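Local coordinates for protein (soluble lytic transglycosylase SLT70) (Escherichia coli, PDB 1QSA), which cleaves the glycosidic bonds between N-acetylmuramic acid and N-acetylglucosamine in peptidoglycan, with formation of a 1,6-anhydro bond in the N-acetylmuramic acid residue, at residues R421-N425 against N426-D430; V388-L391 against M392-L396; G124-E127 against L128-G132; Y157-R160 against I161-M165; Q283-S286 against L287-R291. All coordinates share one frame; numbering follows the deposited sequence.

Interaction 1 of 5, residues R421-N425 against N426-D430; sequences RYAFN and NQWWD
Over one face of the Tyr422 ring sits the amide nitrogen of Asn426, ND2 lying 3.6 Å from CE2 and displaced toward the rim, while CZ3 of Trp428 comes up at the ring's edge. The two aromatic planes of Tyr422 and Trp428 are inclined at 67°, neither stacked nor edge-to-face, and CB of Asn426 covers the centre of one indole face. On the other flank, Trp429 turns the edge of its six-membered ring to the face of Phe424, a T-shaped pair with CZ3 3.9 Å from Phe424 CD1. CA of Gln427 lies over one face of that same indole, toward its rim, and Phe424 CD2 over the centre of one face of the Arg421 guanidinium.

Asn426 ND2 does more than cover a ring: it donates to Tyr422 O at 2.9 Å, from above the carbonyl plane, while Asn426 N reaches the same oxygen from the opposite face. With CG anti to its own carbonyl carbon (chi1 -80°), the Asn426 amide folds back along the helix end to make this second bond. Helix 383-393 lies against Trp428.

The backbone explains the turn. Trp428 N bonds to Ala423 O at 2.9 Å and Gln427 N to Phe424 O at 3.0 Å, with Gln427 at positive phi: a Schellman motif that ends helix 413-425 and swings the chain into helix 429-438 of the L domain.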
# COMPACT_ATOMS: atom_id res chain seq x y z
N ARG A 421 14.26 -13.34 -14.84
CA ARG A 421 15.49 -14.15 -14.74
C ARG A 421 16.73 -13.37 -15.17
O ARG A 421 17.79 -13.56 -14.60
CB ARG A 421 15.35 -15.43 -15.56
CG ARG A 421 16.51 -16.40 -15.37
CD ARG A 421 16.57 -16.92 -13.94
NE ARG A 421 17.84 -17.60 -13.65
CZ ARG A 421 18.02 -18.43 -12.63
NH1 ARG A 421 17.03 -18.69 -11.79
NH2 ARG A 421 19.21 -18.99 -12.45
N TYR A 422 16.58 -12.50 -16.16
CA TYR A 422 17.69 -11.67 -16.64
C TYR A 422 18.14 -10.75 -15.49
O TYR A 422 19.32 -10.63 -15.20
CB TYR A 422 17.25 -10.83 -17.84
CG TYR A 422 18.36 -10.03 -18.46
CD1 TYR A 422 19.20 -10.60 -19.41
CD2 TYR A 422 18.57 -8.70 -18.10
CE1 TYR A 422 20.23 -9.85 -20.00
CE2 TYR A 422 19.60 -7.95 -18.68
CZ TYR A 422 20.42 -8.53 -19.62
OH TYR A 422 21.44 -7.81 -20.20
N ALA A 423 17.17 -10.15 -14.80
CA ALA A 423 17.47 -9.28 -13.67
C ALA A 423 18.13 -10.10 -12.56
O ALA A 423 19.16 -9.71 -12.02
CB ALA A 423 16.18 -8.64 -13.17
N PHE A 424 17.55 -11.26 -12.25
CA PHE A 424 18.08 -12.18 -11.24
C PHE A 424 19.54 -12.56 -11.57
O PHE A 424 20.40 -12.51 -10.69
CB PHE A 424 17.18 -13.44 -11.17
CG PHE A 424 17.65 -14.49 -10.20
CD1 PHE A 424 17.23 -14.48 -8.87
CD2 PHE A 424 18.53 -15.50 -10.62
CE1 PHE A 424 17.66 -15.47 -7.97
CE2 PHE A 424 18.96 -16.49 -9.72
CZ PHE A 424 18.53 -16.47 -8.39
N ASN A 425 19.82 -12.88 -12.83
CA ASN A 425 21.18 -13.25 -13.25
C ASN A 425 22.19 -12.11 -13.09
O ASN A 425 23.39 -12.34 -12.91
CB ASN A 425 21.18 -13.73 -14.70
CG ASN A 425 20.50 -15.08 -14.88
OD1 ASN A 425 20.28 -15.80 -13.91
ND2 ASN A 425 20.16 -15.41 -16.11
N ASN A 426 21.70 -10.88 -13.15
CA ASN A 426 22.55 -9.70 -13.00
C ASN A 426 22.57 -9.15 -11.58
O ASN A 426 23.22 -8.14 -11.32
CB ASN A 426 22.10 -8.62 -13.98
CG ASN A 426 22.61 -8.87 -15.36
OD1 ASN A 426 23.80 -8.67 -15.62
ND2 ASN A 426 21.77 -9.39 -16.23
N GLN A 427 21.96 -9.89 -10.66
CA GLN A 427 21.87 -9.49 -9.27
C GLN A 427 21.13 -8.17 -9.04
O GLN A 427 21.43 -7.43 -8.10
CB GLN A 427 23.24 -9.51 -8.58
CG GLN A 427 23.88 -10.88 -8.65
CD GLN A 427 25.05 -11.04 -7.71
OE1 GLN A 427 25.55 -10.07 -7.13
NE2 GLN A 427 25.50 -12.28 -7.56
N TRP A 428 20.16 -7.90 -9.92
CA TRP A 428 19.29 -6.72 -9.81
C TRP A 428 18.08 -7.31 -9.07
O TRP A 428 17.02 -7.57 -9.66
CB TRP A 428 18.86 -6.22 -11.20
CG TRP A 428 20.00 -5.73 -12.08
CD1 TRP A 428 21.25 -5.35 -11.69
CD2 TRP A 428 19.95 -5.55 -13.50
NE1 TRP A 428 21.98 -4.94 -12.79
CE2 TRP A 428 21.21 -5.06 -13.91
CE3 TRP A 428 18.96 -5.77 -14.48
CZ2 TRP A 428 21.51 -4.77 -15.26
CZ3 TRP A 428 19.26 -5.48 -15.82
CH2 TRP A 428 20.53 -4.99 -16.19
N TRP A 429 18.28 -7.56 -7.78
CA TRP A 429 17.27 -8.23 -6.94
C TRP A 429 15.90 -7.57 -6.94
O TRP A 429 14.88 -8.26 -7.04
CB TRP A 429 17.79 -8.40 -5.52
CG TRP A 429 19.22 -8.90 -5.45
CD1 TRP A 429 20.27 -8.29 -4.84
CD2 TRP A 429 19.72 -10.14 -5.98
NE1 TRP A 429 21.39 -9.08 -4.93
CE2 TRP A 429 21.09 -10.22 -5.63
CE3 TRP A 429 19.15 -11.19 -6.72
CZ2 TRP A 429 21.89 -11.31 -5.98
CZ3 TRP A 429 19.97 -12.28 -7.08
CH2 TRP A 429 21.32 -12.33 -6.70
N ASP A 430 15.89 -6.25 -6.76
CA ASP A 430 14.61 -5.54 -6.79
C ASP A 430 13.88 -5.67 -8.13
O ASP A 430 12.66 -5.86 -8.17
CB ASP A 430 14.73 -4.07 -6.34
CG ASP A 430 15.89 -3.32 -6.96
OD1 ASP A 430 16.57 -3.80 -7.90
OD2 ASP A 430 16.15 -2.21 -6.47

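Interaction 2 of 5, residues V388-L391 against M392-L396; sequences VREL and MYWNL. With SO4 (sulfate ion), chain C.
Leu391 and Leu396 meet across a Schellman motif that ends helix 383-393, their side chains at about a right angle and CD2 of Leu391 3.9 Å from CD1 of Leu396. Asn395, at positive phi, is the C-prime residue; Leu396 N returns to Leu391 O at 2.9 Å, and Asn395 N to Met392 O.

Met392 CG, anti to its carbonyl carbon (chi1 -68°), passes 3.3 Å from Val388 O; bends at chi2 and chi3 then curl the sulfur end. Trp394 has CG anti to its carbonyl carbon (chi1 -62°), which swings the indole back along the helix and sets CD1 3.1 Å from Glu390 O. The ring of Tyr393 is close by, its CD2 over the centre of one face of this indole. Beyond the segments, Trp394 NE1 and Glu390 OE1 both bond to Tyr35 OH, and Glu390 also pairs with Arg7. With an alanine in place of Trp394, Tyr35 OH would probably lose one of its partners and a gap would be likely to open beside the Tyr393 ring.

Arg389 instead runs fully extended to a sulfate, probably from the crystallisation liquor and also held by Arg7: its NE donates to O3 at 3.1 Å and its NH2 to O2 at 3.0 Å.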
# COMPACT_ATOMS: atom_id res chain seq x y z
N VAL A 388 18.56 0.79 -18.19
CA VAL A 388 18.37 0.08 -16.92
C VAL A 388 19.72 -0.35 -16.36
O VAL A 388 20.01 -0.14 -15.18
CB VAL A 388 17.45 -1.15 -17.10
CG1 VAL A 388 17.46 -2.03 -15.82
CG2 VAL A 388 16.02 -0.68 -17.39
N ARG A 389 20.57 -0.90 -17.24
CA ARG A 389 21.90 -1.34 -16.83
C ARG A 389 22.72 -0.19 -16.22
O ARG A 389 23.31 -0.35 -15.15
CB ARG A 389 22.65 -1.94 -18.02
CG ARG A 389 24.10 -2.33 -17.73
CD ARG A 389 24.78 -2.90 -18.98
NE ARG A 389 26.19 -3.22 -18.71
CZ ARG A 389 27.13 -3.40 -19.65
NH1 ARG A 389 26.83 -3.30 -20.95
NH2 ARG A 389 28.37 -3.68 -19.29
N GLU A 390 22.71 0.97 -16.87
CA GLU A 390 23.45 2.11 -16.35
C GLU A 390 22.88 2.59 -15.03
O GLU A 390 23.63 2.89 -14.11
CB GLU A 390 23.47 3.27 -17.35
CG GLU A 390 24.27 2.97 -18.60
CD GLU A 390 25.60 2.30 -18.27
OE1 GLU A 390 26.44 2.97 -17.64
OE2 GLU A 390 25.78 1.09 -18.59
N LEU A 391 21.55 2.68 -14.95
CA LEU A 391 20.91 3.13 -13.71
C LEU A 391 21.24 2.22 -12.53
O LEU A 391 21.56 2.70 -11.44
CB LEU A 391 19.41 3.26 -13.93
CG LEU A 391 18.99 4.36 -14.91
CD1 LEU A 391 17.52 4.17 -15.29
CD2 LEU A 391 19.24 5.75 -14.28
N MET A 392 21.27 0.91 -12.78
CA MET A 392 21.60 -0.04 -11.72
C MET A 392 23.09 0.09 -11.35
O MET A 392 23.46 0.01 -10.18
CB MET A 392 21.24 -1.47 -12.14
CG MET A 392 19.73 -1.71 -12.27
SD MET A 392 18.83 -1.30 -10.73
CE MET A 392 19.32 -2.68 -9.69
N TYR A 393 23.94 0.35 -12.35
CA TYR A 393 25.37 0.53 -12.12
C TYR A 393 25.61 1.69 -11.15
O TYR A 393 26.47 1.61 -10.27
CB TYR A 393 26.11 0.79 -13.43
CG TYR A 393 27.58 1.00 -13.21
CD1 TYR A 393 28.41 -0.09 -12.92
CD2 TYR A 393 28.16 2.27 -13.28
CE1 TYR A 393 29.77 0.09 -12.71
CE2 TYR A 393 29.52 2.46 -13.07
CZ TYR A 393 30.32 1.36 -12.79
OH TYR A 393 31.68 1.52 -12.60
N TRP A 394 24.81 2.75 -11.28
CA TRP A 394 24.94 3.92 -10.40
C TRP A 394 24.10 3.83 -9.12
O TRP A 394 24.01 4.80 -8.36
CB TRP A 394 24.55 5.20 -11.16
CG TRP A 394 25.44 5.50 -12.34
CD1 TRP A 394 25.06 5.56 -13.64
CD2 TRP A 394 26.84 5.79 -12.31
NE1 TRP A 394 26.14 5.87 -14.44
CE2 TRP A 394 27.25 6.02 -13.65
CE3 TRP A 394 27.80 5.88 -11.29
CZ2 TRP A 394 28.57 6.33 -13.99
CZ3 TRP A 394 29.13 6.20 -11.63
CH2 TRP A 394 29.50 6.42 -12.97
N ASN A 395 23.48 2.67 -8.89
CA ASN A 395 22.64 2.45 -7.70
C ASN A 395 21.46 3.42 -7.63
O ASN A 395 21.08 3.89 -6.56
CB ASN A 395 23.50 2.50 -6.43
CG ASN A 395 24.57 1.43 -6.41
OD1 ASN A 395 24.27 0.25 -6.56
ND2 ASN A 395 25.82 1.83 -6.30
N LEU A 396 20.91 3.75 -8.80
CA LEU A 396 19.76 4.65 -8.90
C LEU A 396 18.55 3.74 -9.03
O LEU A 396 17.83 3.75 -10.04
CB LEU A 396 19.91 5.56 -10.14
CG LEU A 396 21.12 6.51 -10.07
CD1 LEU A 396 21.37 7.21 -11.42
CD2 LEU A 396 20.91 7.53 -8.96
S SO4 C . 28.38 -3.76 -15.51
O1 SO4 C . 28.20 -4.35 -14.17
O2 SO4 C . 28.54 -4.82 -16.52
O3 SO4 C . 27.19 -2.94 -15.84
O4 SO4 C . 29.61 -2.94 -15.51

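Interaction 3 of 5, residues G124-E127 against L128-G132; sequences GAKE and LWLTG
Lys126 and Leu130 cross obliquely one turn apart where helix 118-129 ends, and Leu130 becomes the centre of an inverse gamma turn closed by Thr131 N on Trp129 O. The two faces of this helix end are packed very differently.

The inner side is tight. Gly124 and Ala125 put little bulk on the helix; Leu128 sets its CG 3.5 Å from Gly124 O and fills in against Gln105 and Tyr109 of helix 102-114. Trp129, with CG anti to its backbone N (chi1 175°), sends its indole off this helix toward Phe143 and Trp146, both met edge-to-face, and its NE1 bonds to Ala156 O. Backbone bonds carry the last turn, Trp129 N to Ala125 O at 2.8 Å and Leu130 N to Lys126 O at 3.1 Å.

The outer side, with Lys126 and Glu127 exposed, is looser. All the torsions of Lys126 are stretched out, and its aliphatic stem merely touches Leu130, CG 3.9 Å from CD1. Glu127 is likewise extended, and its carboxylate forms a salt bridge with Lys98. Past the final helical bonds a water bridges the two segments, donating to Glu127 O at 2.6 Å and to Leu130 O at 3.1 Å.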
# COMPACT_ATOMS: atom_id res chain seq x y z
N GLY A 124 -15.32 17.68 -18.62
CA GLY A 124 -14.09 17.37 -17.91
C GLY A 124 -14.16 17.79 -16.46
O GLY A 124 -13.75 17.04 -15.56
N ALA A 125 -14.66 19.00 -16.24
CA ALA A 125 -14.81 19.54 -14.89
C ALA A 125 -15.65 18.61 -14.01
O ALA A 125 -15.24 18.29 -12.89
CB ALA A 125 -15.44 20.93 -14.93
N LYS A 126 -16.77 18.14 -14.54
CA LYS A 126 -17.66 17.26 -13.78
C LYS A 126 -16.96 15.97 -13.34
O LYS A 126 -17.12 15.52 -12.20
CB LYS A 126 -18.92 16.93 -14.58
CG LYS A 126 -19.95 16.16 -13.78
CD LYS A 126 -21.20 15.88 -14.60
CE LYS A 126 -22.22 15.11 -13.76
NZ LYS A 126 -23.43 14.75 -14.55
N GLU A 127 -16.16 15.40 -14.24
CA GLU A 127 -15.43 14.18 -13.94
C GLU A 127 -14.39 14.42 -12.83
O GLU A 127 -14.19 13.57 -11.96
CB GLU A 127 -14.75 13.66 -15.21
CG GLU A 127 -14.08 12.31 -15.05
CD GLU A 127 -13.58 11.75 -16.37
OE1 GLU A 127 -14.24 11.98 -17.41
OE2 GLU A 127 -12.52 11.08 -16.36
N LEU A 128 -13.73 15.57 -12.87
CA LEU A 128 -12.72 15.95 -11.88
C LEU A 128 -13.36 16.32 -10.54
O LEU A 128 -12.74 16.20 -9.48
CB LEU A 128 -11.89 17.13 -12.42
CG LEU A 128 -10.91 16.82 -13.57
CD1 LEU A 128 -10.47 18.11 -14.28
CD2 LEU A 128 -9.71 16.06 -13.02
N TRP A 129 -14.60 16.78 -10.60
CA TRP A 129 -15.35 17.22 -9.43
C TRP A 129 -15.89 16.08 -8.58
O TRP A 129 -15.88 16.17 -7.35
CB TRP A 129 -16.52 18.09 -9.90
CG TRP A 129 -17.48 18.54 -8.83
CD1 TRP A 129 -18.70 17.99 -8.51
CD2 TRP A 129 -17.33 19.69 -7.98
NE1 TRP A 129 -19.31 18.73 -7.54
CE2 TRP A 129 -18.50 19.78 -7.19
CE3 TRP A 129 -16.32 20.66 -7.82
CZ2 TRP A 129 -18.69 20.80 -6.25
CZ3 TRP A 129 -16.51 21.67 -6.88
CH2 TRP A 129 -17.69 21.73 -6.11
N LEU A 130 -16.37 15.03 -9.22
CA LEU A 130 -17.00 13.93 -8.52
C LEU A 130 -16.08 12.97 -7.78
O LEU A 130 -15.96 11.79 -8.12
CB LEU A 130 -17.98 13.20 -9.45
CG LEU A 130 -19.17 14.07 -9.88
CD1 LEU A 130 -19.94 13.41 -11.01
CD2 LEU A 130 -20.10 14.37 -8.70
N THR A 131 -15.51 13.50 -6.71
CA THR A 131 -14.60 12.77 -5.83
C THR A 131 -14.59 13.47 -4.47
O THR A 131 -14.73 14.70 -4.38
CB THR A 131 -13.16 12.70 -6.37
OG1 THR A 131 -12.33 11.97 -5.45
CG2 THR A 131 -12.57 14.09 -6.58
N GLY A 132 -14.46 12.67 -3.41
CA GLY A 132 -14.40 13.20 -2.06
C GLY A 132 -13.00 13.68 -1.72
O GLY A 132 -12.77 14.29 -0.67
O HOH W 1 -15.34 11.41 -11.11

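Interaction 4 of 5, residues Y157-R160 against I161-M165; sequences YLER and IRLAM. With SO4 (sulfate ion), chain N.
Arg162 and Glu159 form a salt bridge one turn apart, their side chains side by side and pointing the same way. From its start at CB, 3.5 Å from Glu159 O, the Arg162 chain runs out extended, with CG anti to the backbone N (chi1 -172°). CD comes to 3.9 Å from Glu159 OE1, and a bend at chi3 then turns the head group onto the carboxylate. NE donates almost straight to Glu159 OE1 at 2.9 Å, and NH2 to Glu159 OE2 at 2.8 Å on its syn lone pair: a side-on grip with the two planes 31° apart. NH2 is shared, giving a second bond to O1 of a sulfate ion, probably from the crystallisation liquor, while NH1 bonds to its O3 at 3.0 Å and to Gln216. A leucine in place of Arg162 would probably leave the Glu159 carboxylate without its paired charge and free to turn.

Leu163 also touches that carboxylate, its CG 3.6 Å from Glu159 OE2. Away from this charged side, Ile161 CD1 lies 4.1 Å from Tyr157 CE1, and Ile161 packs on Phe213 and Met217 of helix 212-228. The arrangement is an i to i+3 salt bridge on one side of helix 154-166, with an apolar side turned to neighbouring helices of the alpha-superhelix.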
# COMPACT_ATOMS: atom_id res chain seq x y z
N TYR A 157 -23.25 19.16 -7.07
CA TYR A 157 -22.61 19.90 -5.98
C TYR A 157 -22.86 19.15 -4.67
O TYR A 157 -21.92 18.84 -3.92
CB TYR A 157 -23.18 21.32 -5.87
CG TYR A 157 -22.35 22.24 -5.00
CD1 TYR A 157 -22.46 22.19 -3.60
CD2 TYR A 157 -21.43 23.11 -5.56
CE1 TYR A 157 -21.65 22.99 -2.79
CE2 TYR A 157 -20.61 23.92 -4.76
CZ TYR A 157 -20.73 23.85 -3.38
OH TYR A 157 -19.90 24.62 -2.60
N LEU A 158 -24.11 18.78 -4.43
CA LEU A 158 -24.49 18.07 -3.21
C LEU A 158 -23.83 16.68 -3.16
O LEU A 158 -23.41 16.23 -2.09
CB LEU A 158 -26.01 17.95 -3.13
CG LEU A 158 -26.60 17.74 -1.74
CD1 LEU A 158 -26.21 18.90 -0.81
CD2 LEU A 158 -28.11 17.61 -1.85
N GLU A 159 -23.68 16.04 -4.32
CA GLU A 159 -23.03 14.72 -4.40
C GLU A 159 -21.56 14.78 -3.95
O GLU A 159 -21.06 13.85 -3.32
CB GLU A 159 -23.15 14.17 -5.83
CG GLU A 159 -22.33 12.90 -6.11
CD GLU A 159 -22.74 11.69 -5.27
OE1 GLU A 159 -23.75 11.77 -4.53
OE2 GLU A 159 -22.03 10.66 -5.34
N ARG A 160 -20.86 15.86 -4.29
CA ARG A 160 -19.48 15.96 -3.86
C ARG A 160 -19.40 16.08 -2.33
O ARG A 160 -18.44 15.58 -1.72
CB ARG A 160 -18.72 17.11 -4.53
CG ARG A 160 -17.23 17.00 -4.24
CD ARG A 160 -16.37 18.03 -4.96
NE ARG A 160 -14.96 17.69 -4.79
CZ ARG A 160 -13.95 18.55 -4.88
NH1 ARG A 160 -14.19 19.83 -5.14
NH2 ARG A 160 -12.70 18.12 -4.70
N ILE A 161 -20.37 16.76 -1.72
CA ILE A 161 -20.41 16.89 -0.26
C ILE A 161 -20.56 15.50 0.37
O ILE A 161 -19.84 15.15 1.31
CB ILE A 161 -21.58 17.83 0.21
CG1 ILE A 161 -21.26 19.28 -0.17
CG2 ILE A 161 -21.82 17.67 1.71
CD1 ILE A 161 -22.30 20.29 0.25
N ARG A 162 -21.44 14.68 -0.22
CA ARG A 162 -21.65 13.31 0.26
C ARG A 162 -20.35 12.50 0.12
O ARG A 162 -19.93 11.82 1.05
CB ARG A 162 -22.77 12.63 -0.54
CG ARG A 162 -23.18 11.26 0.03
CD ARG A 162 -24.19 10.55 -0.87
NE ARG A 162 -23.57 10.13 -2.12
CZ ARG A 162 -22.93 8.97 -2.29
NH1 ARG A 162 -22.88 8.08 -1.31
NH2 ARG A 162 -22.38 8.67 -3.45
N LEU A 163 -19.70 12.62 -1.04
CA LEU A 163 -18.44 11.90 -1.28
C LEU A 163 -17.32 12.36 -0.34
O LEU A 163 -16.55 11.53 0.17
CB LEU A 163 -17.98 12.07 -2.74
CG LEU A 163 -18.82 11.38 -3.83
CD1 LEU A 163 -18.35 11.82 -5.22
CD2 LEU A 163 -18.73 9.87 -3.70
N ALA A 164 -17.24 13.67 -0.10
CA ALA A 164 -16.21 14.21 0.79
C ALA A 164 -16.44 13.71 2.22
O ALA A 164 -15.49 13.34 2.92
CB ALA A 164 -16.22 15.75 0.75
N MET A 165 -17.70 13.68 2.65
CA MET A 165 -18.04 13.22 4.00
C MET A 165 -17.66 11.75 4.17
O MET A 165 -17.00 11.39 5.15
CB MET A 165 -19.54 13.41 4.25
CG MET A 165 -19.97 13.10 5.69
SD MET A 165 -19.31 14.27 6.87
CE MET A 165 -20.11 13.70 8.39
S SO4 N . -21.51 5.06 -3.08
O1 SO4 N . -20.56 6.13 -3.44
O2 SO4 N . -20.84 3.75 -3.19
O3 SO4 N . -21.99 5.26 -1.69
O4 SO4 N . -22.67 5.09 -4.00

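Interaction 5 of 5, residues Q283-S286 against L287-R291; sequences QSTS and LIERR. With SO4 (sulfate ion), chain D.
Ser284 faces Leu287 at the start of helix 285-298, its OG accepting from Leu287 N at 3.2 Å. That reach depends on chi1 of 176°, which holds the hydroxyl anti to the Ser284 backbone N and beside the carbonyl carbon. The Leu287 chain begins close by, its CB 3.5 Å from the same OG. Ser286 is turned differently, its OG between backbone N and carbonyl carbon (chi1 60°), which brings OG to a bound sulfate.

Both hydroxyls meet this ion, probably from the crystallisation liquor: Ser284 OG donates to its O3 at 2.7 Å, Ser286 OG to O1 at 2.9 Å. The first-turn amides join them, Thr285 N on O2 and Ser286 N on O1, placing the anion where the positive end of the helix dipole would probably favour it.

Thr285 and Glu289 meet at a slant one turn apart. CG2 of Thr285 touches the carboxylate end at 3.8 Å from Glu289 OE1, whereas Glu289 OE2 forms a salt bridge with Lys318 and accepts a hydrogen bond from Trp321 NE1. On another side Ile288 lays CG1 3.3 Å from Ser284 O and packs on Ile279 of helix 269-280. Taken together, this is a serine N-cap with an anion held by first-turn amides and serine hydroxyls.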
# COMPACT_ATOMS: atom_id res chain seq x y z
N GLN A 283 -25.21 -8.80 7.54
CA GLN A 283 -24.93 -9.33 6.21
C GLN A 283 -23.46 -9.04 5.89
O GLN A 283 -22.96 -9.41 4.82
CB GLN A 283 -25.82 -8.64 5.16
CG GLN A 283 -27.32 -8.78 5.38
CD GLN A 283 -27.77 -10.22 5.43
OE1 GLN A 283 -27.32 -11.05 4.63
NE2 GLN A 283 -28.63 -10.53 6.39
N SER A 284 -22.78 -8.36 6.81
CA SER A 284 -21.38 -8.00 6.62
C SER A 284 -20.39 -9.13 6.84
O SER A 284 -20.19 -9.58 7.98
CB SER A 284 -21.02 -6.82 7.54
OG SER A 284 -19.64 -6.50 7.44
N THR A 285 -19.75 -9.57 5.76
CA THR A 285 -18.75 -10.62 5.84
C THR A 285 -17.57 -10.23 6.73
O THR A 285 -17.13 -11.01 7.58
CB THR A 285 -18.22 -10.98 4.44
OG1 THR A 285 -19.27 -11.62 3.70
CG2 THR A 285 -17.03 -11.93 4.53
N SER A 286 -17.05 -9.01 6.55
CA SER A 286 -15.91 -8.58 7.34
C SER A 286 -16.22 -8.51 8.83
O SER A 286 -15.36 -8.85 9.64
CB SER A 286 -15.35 -7.24 6.81
OG SER A 286 -16.34 -6.23 6.88
N LEU A 287 -17.44 -8.12 9.20
CA LEU A 287 -17.84 -8.06 10.61
C LEU A 287 -17.89 -9.47 11.22
O LEU A 287 -17.40 -9.69 12.33
CB LEU A 287 -19.18 -7.36 10.75
CG LEU A 287 -19.76 -7.24 12.18
CD1 LEU A 287 -18.78 -6.52 13.13
CD2 LEU A 287 -21.10 -6.51 12.10
N ILE A 288 -18.48 -10.41 10.49
CA ILE A 288 -18.57 -11.80 10.95
C ILE A 288 -17.16 -12.36 11.10
O ILE A 288 -16.87 -13.05 12.07
CB ILE A 288 -19.41 -12.67 9.98
CG1 ILE A 288 -20.85 -12.13 9.92
CG2 ILE A 288 -19.40 -14.13 10.44
CD1 ILE A 288 -21.67 -12.61 8.72
N GLU A 289 -16.27 -12.06 10.14
CA GLU A 289 -14.89 -12.53 10.22
C GLU A 289 -14.18 -11.96 11.45
O GLU A 289 -13.38 -12.66 12.11
CB GLU A 289 -14.11 -12.16 8.95
CG GLU A 289 -14.52 -13.00 7.74
CD GLU A 289 -13.83 -12.58 6.47
OE1 GLU A 289 -13.68 -11.36 6.23
OE2 GLU A 289 -13.41 -13.47 5.70
N ARG A 290 -14.45 -10.69 11.76
CA ARG A 290 -13.84 -10.08 12.95
C ARG A 290 -14.32 -10.82 14.21
O ARG A 290 -13.54 -11.05 15.14
CB ARG A 290 -14.17 -8.59 13.05
CG ARG A 290 -13.55 -7.88 14.29
CD ARG A 290 -12.02 -8.00 14.33
NE ARG A 290 -11.43 -7.44 15.55
CZ ARG A 290 -11.17 -8.15 16.65
NH1 ARG A 290 -11.43 -9.45 16.69
NH2 ARG A 290 -10.64 -7.56 17.72
N ARG A 291 -15.59 -11.25 14.21
CA ARG A 291 -16.17 -11.98 15.34
C ARG A 291 -15.54 -13.38 15.45
O ARG A 291 -15.35 -13.89 16.55
CB ARG A 291 -17.69 -12.07 15.21
CG ARG A 291 -18.37 -12.68 16.42
CD ARG A 291 -17.98 -11.98 17.71
NE ARG A 291 -18.59 -12.57 18.90
CZ ARG A 291 -18.09 -13.60 19.57
NH1 ARG A 291 -16.97 -14.20 19.15
NH2 ARG A 291 -18.72 -14.06 20.65
S SO4 D . -18.70 -6.46 3.88
O1 SO4 D . -17.46 -7.11 4.35
O2 SO4 D . -19.68 -7.51 3.50
O3 SO4 D . -19.27 -5.60 4.93
O4 SO4 D . -18.39 -5.63 2.70

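How the interactions relate
All five contacts are local and lie on helices of a chain without strands, coming in the order interaction 3, 4, 5, 2, 1. Interactions 3 and 4, with centres about 11 Å apart, join helices 118-129 and 154-166: Arg160 NE probably bonds to Thr131 O at 3.0 Å, and Leu163 packs on the Leu130 turn. Interactions 1 and 2, centres about 12 Å apart, share the L domain, where Trp428 and Asp430 rest on Met392. The two pairs stand with centres about 40 to 48 Å apart. Interaction 5 is isolated, its centre about 28 Å from that of interaction 4 and 42 Å from that of interaction 1. The spacing is consistent with an extended alpha-superhelix in which local contacts between successive helices set the course of the chain.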